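PDB 3E10: putative NADH Oxidase from Clostridium acetobutylicum, which probably acts as an FMN-dependent oxidoreductase of the nitroreductase family, holding its flavin between the two subunits of a dimer. Local coordinates for residues M32-A37 with A97-L102. Residues are numbered along the deposited sequence; the frame is centred on the assembly and turned at random.
With FMN (flavin mononucleotide), chain C.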
loop_
_atom_site.group_PDB
_atom_site.type_symbol
_atom_site.label_atom_id
_atom_site.label_comp_id
_atom_site.label_asym_id
_atom_site.label_seq_id
_atom_site.Cartn_x
_atom_site.Cartn_y
_atom_site.Cartn_z
HETATM N N MSE B 32 -2.304 11.075 -2.148
HETATM C CA MSE B 32 -1.335 11.677 -3.065
HETATM C C MSE B 32 0.065 11.828 -2.477
HETATM O O MSE B 32 0.983 12.205 -3.201
HETATM C CB MSE B 32 -1.838 12.976 -3.668
HETATM C CG MSE B 32 -3.080 12.716 -4.485
HETATM SE SE MSE B 32 -3.627 14.191 -5.622
HETATM C CE MSE B 32 -5.449 14.444 -4.962
ATOM N N GLN B 33 0.226 11.535 -1.182
ATOM C CA GLN B 33 1.539 11.431 -0.558
ATOM C C GLN B 33 2.165 10.049 -0.663
ATOM O O GLN B 33 3.271 9.836 -0.171
ATOM C CB GLN B 33 1.459 11.832 0.919
ATOM C CG GLN B 33 1.141 13.271 1.164
ATOM C CD GLN B 33 2.092 14.242 0.521
ATOM O OE1 GLN B 33 1.678 15.091 -0.286
ATOM N NE2 GLN B 33 3.381 14.119 0.841
ATOM N N ALA B 34 1.504 9.106 -1.317
ATOM C CA ALA B 34 2.059 7.767 -1.453
ATOM C C ALA B 34 3.328 7.740 -2.284
ATOM O O ALA B 34 3.532 8.580 -3.182
ATOM C CB ALA B 34 1.015 6.826 -2.041
ATOM N N PRO B 35 4.188 6.771 -1.991
ATOM C CA PRO B 35 5.308 6.549 -2.867
ATOM C C PRO B 35 4.792 6.015 -4.207
ATOM O O PRO B 35 3.680 5.487 -4.297
ATOM C CB PRO B 35 6.136 5.499 -2.137
ATOM C CG PRO B 35 5.112 4.710 -1.401
ATOM C CD PRO B 35 4.116 5.764 -0.912
ATOM N N SER B 36 5.609 6.138 -5.253
ATOM C CA SER B 36 5.243 5.593 -6.562
ATOM C C SER B 36 6.489 5.323 -7.364
ATOM O O SER B 36 7.480 6.047 -7.250
ATOM C CB SER B 36 4.265 6.493 -7.317
ATOM O OG SER B 36 4.781 7.772 -7.650
ATOM N N ALA B 37 6.463 4.247 -8.130
ATOM C CA ALA B 37 7.632 3.866 -8.940
ATOM C C ALA B 37 7.992 5.014 -9.858
ATOM O O ALA B 37 7.135 5.586 -10.547
ATOM C CB ALA B 37 7.338 2.585 -9.722
ATOM N N ALA B 97 -4.031 3.639 -1.732
ATOM C CA ALA B 97 -5.218 3.107 -1.051
ATOM C C ALA B 97 -4.968 2.919 0.438
ATOM O O ALA B 97 -5.789 3.297 1.273
ATOM C CB ALA B 97 -5.628 1.754 -1.694
ATOM N N GLU B 98 -3.803 2.358 0.764
ATOM C CA GLU B 98 -3.464 2.115 2.155
ATOM C C GLU B 98 -3.354 3.448 2.881
ATOM O O GLU B 98 -3.793 3.552 4.023
ATOM C CB GLU B 98 -2.179 1.276 2.281
ATOM C CG GLU B 98 -1.752 0.954 3.741
ATOM C CD GLU B 98 -2.761 0.123 4.541
ATOM O OE1 GLU B 98 -3.840 -0.217 4.022
ATOM O OE2 GLU B 98 -2.470 -0.168 5.738
ATOM N N ASN B 99 -2.775 4.463 2.231
ATOM C CA ASN B 99 -2.747 5.772 2.877
ATOM C C ASN B 99 -4.158 6.300 3.178
ATOM O O ASN B 99 -4.406 6.918 4.222
ATOM C CB ASN B 99 -1.990 6.797 2.053
ATOM C CG ASN B 99 -0.486 6.715 2.231
ATOM O OD1 ASN B 99 0.058 5.778 2.848
ATOM N ND2 ASN B 99 0.207 7.718 1.678
ATOM N N ILE B 100 -5.062 6.145 2.218
ATOM C CA ILE B 100 -6.470 6.552 2.472
ATOM C C ILE B 100 -7.052 5.834 3.676
ATOM O O ILE B 100 -7.711 6.440 4.527
ATOM C CB ILE B 100 -7.359 6.366 1.209
ATOM C CG1 ILE B 100 -6.881 7.276 0.056
ATOM C CG2 ILE B 100 -8.813 6.575 1.532
ATOM C CD1 ILE B 100 -7.556 6.966 -1.270
ATOM N N LEU B 101 -6.863 4.506 3.713
ATOM C CA LEU B 101 -7.447 3.745 4.797
ATOM C C LEU B 101 -6.880 4.206 6.132
ATOM O O LEU B 101 -7.613 4.275 7.123
ATOM C CB LEU B 101 -7.177 2.262 4.603
ATOM C CG LEU B 101 -7.764 1.595 3.362
ATOM C CD1 LEU B 101 -7.334 0.133 3.351
ATOM C CD2 LEU B 101 -9.316 1.750 3.257
ATOM N N LEU B 102 -5.570 4.422 6.199
ATOM C CA LEU B 102 -4.975 4.869 7.453
ATOM C C LEU B 102 -5.440 6.261 7.860
ATOM O O LEU B 102 -5.736 6.505 9.030
ATOM C CB LEU B 102 -3.457 4.792 7.366
ATOM C CG LEU B 102 -2.873 3.381 7.240
ATOM C CD1 LEU B 102 -1.399 3.474 6.870
ATOM C CD2 LEU B 102 -3.087 2.540 8.523
HETATM N N1 FMN C . 13.283 3.861 -5.294
HETATM C C2 FMN C . 14.523 3.404 -5.666
HETATM O O2 FMN C . 15.537 4.037 -5.361
HETATM N N3 FMN C . 14.678 2.202 -6.312
HETATM C C4 FMN C . 13.599 1.451 -6.734
HETATM O O4 FMN C . 13.790 0.353 -7.286
HETATM C C4A FMN C . 12.322 1.897 -6.343
HETATM N N5 FMN C . 11.207 1.168 -6.663
HETATM C C5A FMN C . 9.957 1.582 -6.266
HETATM C C6 FMN C . 8.832 0.824 -6.579
HETATM C C7 FMN C . 7.565 1.195 -6.185
HETATM C C7M FMN C . 6.383 0.318 -6.543
HETATM C C8 FMN C . 7.403 2.361 -5.440
HETATM C C8M FMN C . 6.066 2.629 -4.808
HETATM C C9 FMN C . 8.526 3.133 -5.116
HETATM C C9A FMN C . 9.806 2.759 -5.520
HETATM N N10 FMN C . 10.927 3.547 -5.249
HETATM C C10 FMN C . 12.177 3.095 -5.624
HETATM C "C1'" FMN C . 10.793 4.836 -4.478
HETATM C "C2'" FMN C . 10.269 5.948 -5.396
HETATM O "O2'" FMN C . 11.274 6.405 -6.290
HETATM C "C3'" FMN C . 9.721 7.084 -4.546
HETATM O "O3'" FMN C . 8.581 6.602 -3.830
HETATM C "C4'" FMN C . 9.343 8.350 -5.370
HETATM O "O4'" FMN C . 10.462 8.945 -5.971
HETATM C "C5'" FMN C . 8.615 9.371 -4.510
HETATM O "O5'" FMN C . 9.456 9.873 -3.482
HETATM P P FMN C . 8.986 9.684 -1.958
HETATM O O1P FMN C . 8.993 8.196 -1.649
HETATM O O2P FMN C . 10.018 10.443 -1.148
HETATM O O3P FMN C . 7.593 10.293 -1.802
HETATM O O HOH W 1 3.046 8.788 2.380
#
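Gln-33 and Ala-34 present their backbone to a single side chain of the helix, the carboxamide of Asn-99, whose ND2 comes within 3.8 Å of Gln-33 C. No direct hydrogen bond crosses here. A water lies between the two sides, 2.8 Å from Gln-33 O and accepting a hydrogen bond from Asn-99 ND2 at 3.1 Å. Gln-33 O also takes a hydrogen bond from Arg-8 of the second subunit, while the side chain of Gln-33 turns away from the helix to bond Ile-155 and Arg-157 of that subunit. At Ala-34 the amide nitrogen makes the closest approach, 3.5 Å from Asn-99 ND2, in van der Waals contact. The methyl CB follows at 3.9 Å from ND2 and also rests on Ala-95 and Ala-96. Asn-99 reaches the loop because its CG stands anti to its own carbonyl carbon (chi1 -81°), and ND2 has a second partner in Ala-30 O, in the last turn of helix 21-32. The NH2 group thus bonds that turn directly and, through the water, probably bridges to the loop.

Beyond Ala-34 the chain leaves Asn-99 for the cofactor. Pro-35 brings CB to 3.2 Å from FMN O3', and Ser-36 N gives the same hydroxyl a weak hydrogen bond of 3.3 Å. Ala-37 lies over the face of the dimethylbenzene ring, its CB 3.8 Å from FMN C7, with its amide bonded to Asp-92. Ser-10 and Arg-12 of the second subunit also bond this FMN, as expected of the interface flavin site of the nitroreductase fold.

The segment 32-37 therefore runs from the end of helix 21-32 along the long central helix 89-106 toward strand 43-48, whose Trp-43 packs on Ala-34 and Ser-36; on its other flank helix 89-106 meets strand 110-115 through Ala-97 and Leu-101.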